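Local coordinates for protein enoyl-CoA hydratase (Geobacillus kaustophilus, PDB 2PPY) that probably catalyses the hydration of enoyl-CoA thioesters in fatty acid beta-oxidation, as a six-chain member of the crotonase family, at residues K28-D33 / V58-P63; I72-S77 / T84-F89; G116-L121 / V144-G149. All blocks are in the same frame, centred on the assembly; numbering follows the deposited sequence.

Contact 1: K28-D33 / V58-P63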
loop_
_atom_site.group_PDB
_atom_site.type_symbol
_atom_site.label_atom_id
_atom_site.label_comp_id
_atom_site.label_asym_id
_atom_site.label_seq_id
_atom_site.Cartn_x
_atom_site.Cartn_y
_atom_site.Cartn_z
ATOM N N LYS A 28 -34.388 17.462 16.891
ATOM C CA LYS A 28 -33.999 18.855 16.730
ATOM C C LYS A 28 -32.679 19.084 16.000
ATOM O O LYS A 28 -32.555 20.033 15.217
ATOM C CB LYS A 28 -33.921 19.519 18.110
ATOM C CG LYS A 28 -32.995 18.752 19.067
ATOM C CD LYS A 28 -32.986 19.301 20.501
ATOM C CE LYS A 28 -34.116 20.273 20.787
ATOM N NZ LYS A 28 -34.088 20.695 22.227
ATOM N N SER A 29 -31.690 18.227 16.249
ATOM C CA SER A 29 -30.377 18.383 15.612
ATOM C C SER A 29 -29.927 17.112 14.893
ATOM O O SER A 29 -28.766 16.976 14.515
ATOM C CB SER A 29 -29.323 18.779 16.658
ATOM O OG SER A 29 -29.224 17.816 17.678
ATOM N N ASN A 30 -30.871 16.201 14.674
ATOM C CA ASN A 30 -30.589 14.928 14.030
ATOM C C ASN A 30 -29.434 14.184 14.692
ATOM O O ASN A 30 -28.597 13.593 14.004
ATOM C CB ASN A 30 -30.299 15.103 12.534
ATOM C CG ASN A 30 -31.565 15.172 11.699
ATOM O OD1 ASN A 30 -32.531 14.456 11.958
ATOM N ND2 ASN A 30 -31.557 16.021 10.680
ATOM N N SER A 31 -29.376 14.229 16.024
ATOM C CA SER A 31 -28.346 13.500 16.765
ATOM C C SER A 31 -28.792 12.045 16.732
ATOM O O SER A 31 -29.873 11.712 17.216
ATOM C CB SER A 31 -28.269 13.994 18.207
ATOM O OG SER A 31 -27.731 15.301 18.248
ATOM N N TYR A 32 -27.956 11.180 16.171
ATOM C CA TYR A 32 -28.312 9.772 16.010
ATOM C C TYR A 32 -27.861 8.790 17.078
ATOM O O TYR A 32 -27.036 9.106 17.936
ATOM C CB TYR A 32 -27.800 9.279 14.657
ATOM C CG TYR A 32 -26.294 9.360 14.520
ATOM C CD1 TYR A 32 -25.682 10.439 13.879
ATOM C CD2 TYR A 32 -25.477 8.363 15.055
ATOM C CE1 TYR A 32 -24.286 10.519 13.775
ATOM C CE2 TYR A 32 -24.086 8.436 14.958
ATOM C CZ TYR A 32 -23.499 9.514 14.318
ATOM O OH TYR A 32 -22.130 9.584 14.241
ATOM N N ASP A 33 -28.420 7.585 16.995
ATOM C CA ASP A 33 -28.094 6.483 17.897
ATOM C C ASP A 33 -27.862 5.244 17.032
ATOM O O ASP A 33 -27.753 5.351 15.812
ATOM C CB ASP A 33 -29.238 6.216 18.881
ATOM C CG ASP A 33 -30.568 5.993 18.186
ATOM O OD1 ASP A 33 -30.578 5.585 17.005
ATOM O OD2 ASP A 33 -31.612 6.215 18.830
ATOM N N VAL A 58 -28.783 12.448 0.031
ATOM C CA VAL A 58 -29.066 12.382 1.449
ATOM C C VAL A 58 -29.311 13.813 1.910
ATOM O O VAL A 58 -28.457 14.679 1.740
ATOM C CB VAL A 58 -27.887 11.766 2.226
ATOM C CG1 VAL A 58 -28.225 11.681 3.710
ATOM C CG2 VAL A 58 -27.570 10.383 1.664
HETATM N N MSE A 59 -30.500 14.066 2.449
HETATM C CA MSE A 59 -30.839 15.396 2.937
HETATM C C MSE A 59 -31.542 15.344 4.284
HETATM O O MSE A 59 -31.911 14.274 4.762
HETATM C CB MSE A 59 -31.685 16.165 1.910
HETATM C CG MSE A 59 -32.684 15.344 1.117
HETATM SE SE MSE A 59 -33.765 16.463 -0.068
HETATM C CE MSE A 59 -32.677 16.462 -1.657
ATOM N N SER A 60 -31.708 16.509 4.899
ATOM C CA SER A 60 -32.337 16.612 6.208
ATOM C C SER A 60 -33.618 17.432 6.171
ATOM O O SER A 60 -33.699 18.435 5.457
ATOM C CB SER A 60 -31.355 17.251 7.198
ATOM O OG SER A 60 -31.966 17.514 8.450
ATOM N N ASP A 61 -34.614 17.005 6.942
ATOM C CA ASP A 61 -35.883 17.722 7.006
ATOM C C ASP A 61 -35.908 18.603 8.246
ATOM O O ASP A 61 -36.921 19.229 8.548
ATOM C CB ASP A 61 -37.068 16.753 7.060
ATOM C CG ASP A 61 -37.201 15.916 5.805
ATOM O OD1 ASP A 61 -36.940 16.440 4.699
ATOM O OD2 ASP A 61 -37.587 14.734 5.925
ATOM N N VAL A 62 -34.794 18.639 8.969
ATOM C CA VAL A 62 -34.692 19.452 10.175
ATOM C C VAL A 62 -34.158 20.839 9.809
ATOM O O VAL A 62 -33.114 20.975 9.170
ATOM C CB VAL A 62 -33.773 18.787 11.220
ATOM C CG1 VAL A 62 -33.682 19.652 12.469
ATOM C CG2 VAL A 62 -34.320 17.408 11.578
ATOM N N PRO A 63 -34.881 21.888 10.222
ATOM C CA PRO A 63 -34.564 23.295 9.976
ATOM C C PRO A 63 -33.101 23.743 9.868
ATOM O O PRO A 63 -32.602 23.977 8.765
ATOM C CB PRO A 63 -35.314 24.004 11.098
ATOM C CG PRO A 63 -36.569 23.202 11.168
ATOM C CD PRO A 63 -36.051 21.774 11.114
#
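N30 and V62 pass each other side by side, and the tight part of the contact lies where the two methyls of V62 press against the polar atoms of the 28-33 loop. CG1 of V62, anti to its backbone N (chi1 -180°), reaches the carbonyl oxygen of K28 at 3.0 Å. The other branch, CG2, sits obliquely over one face of the N30 carboxamide, toward its ND2/OD1 rim, 3.2 Å from ND2 and 3.5 Å from OD1. S60 sits next to this pair, its OG 2.7 Å from N30 ND2. That hydroxyl is already engaged by its own strand end: the backbone N of V62 donates to S60 OG at 3.1 Å, an ST turn at the end of strand 55-60, which places V62 next to N30, while OG is also hydrogen-bonded to F65 O. The carboxamide of N30, buried, is gripped at both ends, OD1 by the backbone N of I26 and ND2 by F66 O, which fixes its rotation. With an alanine here, I26 N and F66 O would probably lose their side-chain partners and a gap would open beside the V62 methyls. The outer side is looser. K28 CB points away from V62 and the residue is exposed at the surface of the assembly, and the S29 and S31 hydroxyls, 3.0 Å apart from OG to OG, bond each other on the 28-33 segment instead of reaching across. N30 itself has left-handed backbone angles (phi 52°, psi 40°), a bend in the link between strand 19-24 and helix 34-48. Joining that link to the end of parallel strand 55-60, and through F66 to the loop that follows, is characteristic of the beta-alpha-beta architecture of the crotonase fold.

Contact 2: I72-S77 / T84-F89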
loop_
_atom_site.group_PDB
_atom_site.type_symbol
_atom_site.label_atom_id
_atom_site.label_comp_id
_atom_site.label_asym_id
_atom_site.label_seq_id
_atom_site.Cartn_x
_atom_site.Cartn_y
_atom_site.Cartn_z
ATOM N N ILE A 72 -25.125 12.565 22.366
ATOM C CA ILE A 72 -24.271 12.458 23.546
ATOM C C ILE A 72 -24.939 11.718 24.697
ATOM O O ILE A 72 -24.266 11.045 25.478
ATOM C CB ILE A 72 -23.833 13.845 24.042
ATOM C CG1 ILE A 72 -23.168 14.622 22.900
ATOM C CG2 ILE A 72 -22.877 13.697 25.218
ATOM C CD1 ILE A 72 -21.978 13.922 22.284
ATOM N N ASN A 73 -26.258 11.850 24.810
ATOM C CA ASN A 73 -27.001 11.166 25.864
ATOM C C ASN A 73 -26.930 9.669 25.616
ATOM O O ASN A 73 -26.668 8.886 26.528
ATOM C CB ASN A 73 -28.466 11.611 25.880
ATOM C CG ASN A 73 -28.652 12.986 26.486
ATOM O OD1 ASN A 73 -28.255 13.232 27.628
ATOM N ND2 ASN A 73 -29.261 13.892 25.728
ATOM N N PHE A 74 -27.164 9.276 24.370
ATOM C CA PHE A 74 -27.104 7.870 24.011
ATOM C C PHE A 74 -25.655 7.409 24.054
ATOM O O PHE A 74 -25.338 6.390 24.666
ATOM C CB PHE A 74 -27.686 7.648 22.612
ATOM C CG PHE A 74 -27.560 6.234 22.124
ATOM C CD1 PHE A 74 -26.393 5.800 21.497
ATOM C CD2 PHE A 74 -28.590 5.320 22.324
ATOM C CE1 PHE A 74 -26.255 4.478 21.078
ATOM C CE2 PHE A 74 -28.459 3.994 21.909
ATOM C CZ PHE A 74 -27.288 3.574 21.285
ATOM N N LEU A 75 -24.780 8.170 23.404
ATOM C CA LEU A 75 -23.355 7.853 23.354
ATOM C C LEU A 75 -22.867 7.486 24.748
ATOM O O LEU A 75 -22.390 6.374 24.968
ATOM C CB LEU A 75 -22.570 9.051 22.807
ATOM C CG LEU A 75 -21.083 8.892 22.468
ATOM C CD1 LEU A 75 -20.637 10.074 21.622
ATOM C CD2 LEU A 75 -20.250 8.798 23.739
ATOM N N ARG A 76 -22.983 8.415 25.691
ATOM C CA ARG A 76 -22.559 8.128 27.052
ATOM C C ARG A 76 -23.600 7.196 27.648
ATOM O O ARG A 76 -24.595 6.885 26.997
ATOM C CB ARG A 76 -22.463 9.409 27.882
ATOM C CG ARG A 76 -21.820 9.198 29.252
ATOM C CD ARG A 76 -20.451 8.529 29.118
ATOM N NE ARG A 76 -19.808 8.285 30.408
ATOM C CZ ARG A 76 -19.437 9.241 31.254
ATOM N NH1 ARG A 76 -19.643 10.516 30.955
ATOM N NH2 ARG A 76 -18.858 8.919 32.403
ATOM N N SER A 77 -23.377 6.756 28.882
ATOM C CA SER A 77 -24.299 5.840 29.543
ATOM C C SER A 77 -24.154 4.458 28.912
ATOM O O SER A 77 -24.893 3.528 29.236
ATOM C CB SER A 77 -25.743 6.331 29.402
ATOM O OG SER A 77 -26.653 5.424 30.001
ATOM N N THR A 84 -17.540 0.651 21.308
ATOM C CA THR A 84 -16.641 0.101 20.308
ATOM C C THR A 84 -17.451 -0.551 19.196
ATOM O O THR A 84 -17.191 -0.323 18.018
ATOM C CB THR A 84 -15.699 -0.955 20.933
ATOM O OG1 THR A 84 -14.842 -0.322 21.889
ATOM C CG2 THR A 84 -14.858 -1.633 19.856
ATOM N N GLN A 85 -18.440 -1.357 19.571
ATOM C CA GLN A 85 -19.263 -2.030 18.576
ATOM C C GLN A 85 -20.223 -1.073 17.879
ATOM O O GLN A 85 -20.571 -1.268 16.716
ATOM C CB GLN A 85 -20.030 -3.188 19.217
ATOM C CG GLN A 85 -19.126 -4.294 19.737
ATOM C CD GLN A 85 -18.073 -4.705 18.719
ATOM O OE1 GLN A 85 -18.388 -4.997 17.563
ATOM N NE2 GLN A 85 -16.814 -4.734 19.148
ATOM N N PHE A 86 -20.653 -0.039 18.594
ATOM C CA PHE A 86 -21.541 0.958 18.017
ATOM C C PHE A 86 -20.775 1.671 16.903
ATOM O O PHE A 86 -21.270 1.823 15.785
ATOM C CB PHE A 86 -21.964 1.969 19.089
ATOM C CG PHE A 86 -22.620 3.209 18.537
ATOM C CD1 PHE A 86 -23.796 3.127 17.800
ATOM C CD2 PHE A 86 -22.062 4.462 18.764
ATOM C CE1 PHE A 86 -24.409 4.277 17.298
ATOM C CE2 PHE A 86 -22.667 5.617 18.266
ATOM C CZ PHE A 86 -23.841 5.524 17.533
ATOM N N CYS A 87 -19.557 2.101 17.219
ATOM C CA CYS A 87 -18.712 2.799 16.255
ATOM C C CYS A 87 -18.348 1.926 15.060
ATOM O O CYS A 87 -18.396 2.385 13.923
ATOM C CB CYS A 87 -17.443 3.310 16.942
ATOM S SG CYS A 87 -17.758 4.660 18.128
ATOM N N LEU A 88 -17.994 0.670 15.317
ATOM C CA LEU A 88 -17.631 -0.251 14.245
ATOM C C LEU A 88 -18.778 -0.405 13.253
ATOM O O LEU A 88 -18.565 -0.341 12.045
ATOM C CB LEU A 88 -17.251 -1.623 14.814
ATOM C CG LEU A 88 -16.844 -2.706 13.805
ATOM C CD1 LEU A 88 -15.774 -2.176 12.841
ATOM C CD2 LEU A 88 -16.312 -3.921 14.570
ATOM N N PHE A 89 -19.992 -0.594 13.758
ATOM C CA PHE A 89 -21.153 -0.749 12.882
ATOM C C PHE A 89 -21.417 0.502 12.045
ATOM O O PHE A 89 -21.738 0.410 10.858
ATOM C CB PHE A 89 -22.413 -1.073 13.688
ATOM C CG PHE A 89 -23.626 -1.290 12.831
ATOM C CD1 PHE A 89 -23.783 -2.470 12.115
ATOM C CD2 PHE A 89 -24.580 -0.290 12.690
ATOM C CE1 PHE A 89 -24.874 -2.649 11.264
ATOM C CE2 PHE A 89 -25.673 -0.458 11.843
ATOM C CZ PHE A 89 -25.820 -1.639 11.128
#
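F74 and F86 form an edge-to-face aromatic pair in the crotonase fold, joining the short helix 72-75 to the long helix 80-99 across the intervening turn. The edge of the F74 ring is directed at the face of F86, the ring centroids are 5.6 Å apart, and the planes stand at 59°, so the T is a tilted one. Both side chains leave their helices with CG anti to the backbone N (chi1 175° for F74 and 167° for F86), which carries each ring out from its own helix into the space between them. No hydrogen bond crosses between the two segments, and the contact is apolar and small. F86 is buried while F74 remains partly exposed, consistent with a place at the edge of the hydrophobic interior. L34 at the start of helix 34-48 packs against both rings, and F82 also touches F74, which makes this a local meeting of three helices. Beyond the rings, helix 72-75 leans on a second subunit, with I72 packing on F254 of that chain, while T84 OG1 is hydrogen-bonded to its N239. Within the pair the closest approach is from F74 CE1 to F86 CE1, 4.2 Å, the F74 carbon standing above the F86 plane and displaced toward the rim of that ring.

Contact 3: G116-L121 / V144-G149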
loop_
_atom_site.group_PDB
_atom_site.type_symbol
_atom_site.label_atom_id
_atom_site.label_comp_id
_atom_site.label_asym_id
_atom_site.label_seq_id
_atom_site.Cartn_x
_atom_site.Cartn_y
_atom_site.Cartn_z
ATOM N N GLY A 116 -22.135 14.133 11.877
ATOM C CA GLY A 116 -22.901 14.616 10.743
ATOM C C GLY A 116 -21.999 14.800 9.533
ATOM O O GLY A 116 -22.355 14.438 8.407
ATOM N N LEU A 117 -20.824 15.372 9.767
ATOM C CA LEU A 117 -19.863 15.588 8.695
ATOM C C LEU A 117 -19.277 14.244 8.274
ATOM O O LEU A 117 -19.038 13.999 7.092
ATOM C CB LEU A 117 -18.738 16.520 9.152
ATOM C CG LEU A 117 -17.625 16.719 8.114
ATOM C CD1 LEU A 117 -18.232 17.174 6.795
ATOM C CD2 LEU A 117 -16.620 17.739 8.617
ATOM N N GLU A 118 -19.059 13.366 9.244
ATOM C CA GLU A 118 -18.502 12.055 8.940
ATOM C C GLU A 118 -19.390 11.310 7.951
ATOM O O GLU A 118 -18.897 10.672 7.024
ATOM C CB GLU A 118 -18.318 11.257 10.231
ATOM C CG GLU A 118 -17.319 11.912 11.160
ATOM C CD GLU A 118 -17.114 11.153 12.444
ATOM O OE1 GLU A 118 -18.049 11.117 13.275
ATOM O OE2 GLU A 118 -16.013 10.594 12.621
HETATM N N MSE A 119 -20.702 11.400 8.138
HETATM C CA MSE A 119 -21.633 10.745 7.225
HETATM C C MSE A 119 -21.499 11.378 5.846
HETATM O O MSE A 119 -21.515 10.687 4.829
HETATM C CB MSE A 119 -23.074 10.918 7.710
HETATM C CG MSE A 119 -24.110 10.256 6.816
HETATM SE SE MSE A 119 -25.924 10.560 7.436
HETATM C CE MSE A 119 -25.657 10.231 9.321
ATOM N N ALA A 120 -21.371 12.703 5.831
ATOM C CA ALA A 120 -21.239 13.464 4.595
ATOM C C ALA A 120 -19.916 13.172 3.885
ATOM O O ALA A 120 -19.859 13.160 2.655
ATOM C CB ALA A 120 -21.355 14.954 4.892
ATOM N N LEU A 121 -18.860 12.938 4.662
ATOM C CA LEU A 121 -17.543 12.637 4.099
ATOM C C LEU A 121 -17.550 11.281 3.402
ATOM O O LEU A 121 -16.794 11.060 2.453
ATOM C CB LEU A 121 -16.469 12.638 5.197
ATOM C CG LEU A 121 -16.021 13.988 5.776
ATOM C CD1 LEU A 121 -15.140 13.773 7.006
ATOM C CD2 LEU A 121 -15.264 14.769 4.715
ATOM N N VAL A 144 -12.924 13.231 22.953
ATOM C CA VAL A 144 -12.835 12.091 22.038
ATOM C C VAL A 144 -12.474 12.612 20.643
ATOM O O VAL A 144 -12.228 13.802 20.469
ATOM C CB VAL A 144 -14.169 11.306 21.957
ATOM C CG1 VAL A 144 -14.525 10.738 23.325
ATOM C CG2 VAL A 144 -15.284 12.209 21.446
ATOM N N LEU A 145 -12.436 11.729 19.650
ATOM C CA LEU A 145 -12.098 12.155 18.300
ATOM C C LEU A 145 -13.152 11.728 17.296
ATOM O O LEU A 145 -14.077 11.002 17.640
ATOM C CB LEU A 145 -10.728 11.601 17.898
ATOM C CG LEU A 145 -10.475 10.093 17.993
ATOM C CD1 LEU A 145 -11.375 9.323 17.035
ATOM C CD2 LEU A 145 -9.005 9.830 17.674
ATOM N N ALA A 146 -13.017 12.202 16.057
ATOM C CA ALA A 146 -13.953 11.852 14.990
ATOM C C ALA A 146 -13.733 10.373 14.675
ATOM O O ALA A 146 -13.022 10.025 13.725
ATOM C CB ALA A 146 -13.678 12.711 13.757
ATOM N N GLY A 147 -14.350 9.514 15.485
ATOM C CA GLY A 147 -14.188 8.076 15.344
ATOM C C GLY A 147 -15.038 7.322 14.343
ATOM O O GLY A 147 -15.023 6.089 14.326
ATOM N N THR A 148 -15.792 8.031 13.519
ATOM C CA THR A 148 -16.591 7.354 12.509
ATOM C C THR A 148 -16.006 7.688 11.134
ATOM O O THR A 148 -16.730 8.041 10.203
ATOM C CB THR A 148 -18.080 7.778 12.567
ATOM O OG1 THR A 148 -18.531 7.763 13.926
ATOM C CG2 THR A 148 -18.937 6.792 11.779
ATOM N N GLY A 149 -14.682 7.588 11.025
ATOM C CA GLY A 149 -14.011 7.863 9.762
ATOM C C GLY A 149 -13.594 9.308 9.532
ATOM O O GLY A 149 -12.904 9.614 8.560
HETATM O O HOH W 1 -16.208 9.625 7.764
#
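The carboxylate of E118 has T148 over one face and the methyl of A146 on the other side of its plane, beyond the OE2 end. T148 CB stands 3.5 Å from E118 CD, and the two side chains cross at about a right angle. A146 CB approaches OE2 of E118 at 3.4 Å. From the T148 side of the plane, the backbone N of T148 donates to E118 OE2 at 2.7 Å, 38° out of the carboxylate plane and with a bent N-H...O angle of 144°. The same oxygen accepts from G150 N, so two amides, one in the loop and one at the first residue of helix 150-158, hold it. The glutamate reaches them because its chain is extended beyond CG (chi2 180°). A water donates to both E118 O and T148 O, 3.0 Å from each, tying the helix backbone to the loop a second time. The loop curls round the acid: A146 is the centre of an inverse gamma turn, and G149, with positive phi, is the N-cap residue of the helix, where a side chain would run into the carbonyl before it. OE1 of E118 comes close to E139 OE2, consistent with the pair of glutamates that faces the substrate in hydratases of this family. Helix 80-99 packs on T148 through C90, N91 and L94, helix 150-158 touches A146 and L121, and a second subunit reaches the loop, its E234 accepting from G149 N, so the junction of helix 115-121 and the loop is buried between helices 80-99 and 150-158 and the second subunit.

How the contacts relate
The three contacts follow one another along the chain, and none nests in or crosses another. Contact 1 closes the excursion from residues 28-33 through helix 34-48 to the end of strand 55-60, tying the link after strand 19-24 to the sheet. Contact 2 closes a short turn, setting helix 72-75 against helix 80-99. Contact 3 spans strands 125-129 and 135-136, tying helix 115-121 to the approach to helix 150-158. The 28-33 loop joins them: D33 packs on F74 and F86, Y32 CE2 lies 3.9 Å from F86 CZ, and Y32 OH is 4.0 Å from T148 OG1. Contacts 2 and 3 stay about 5 Å apart at their nearest atoms, yet both meet the second subunit.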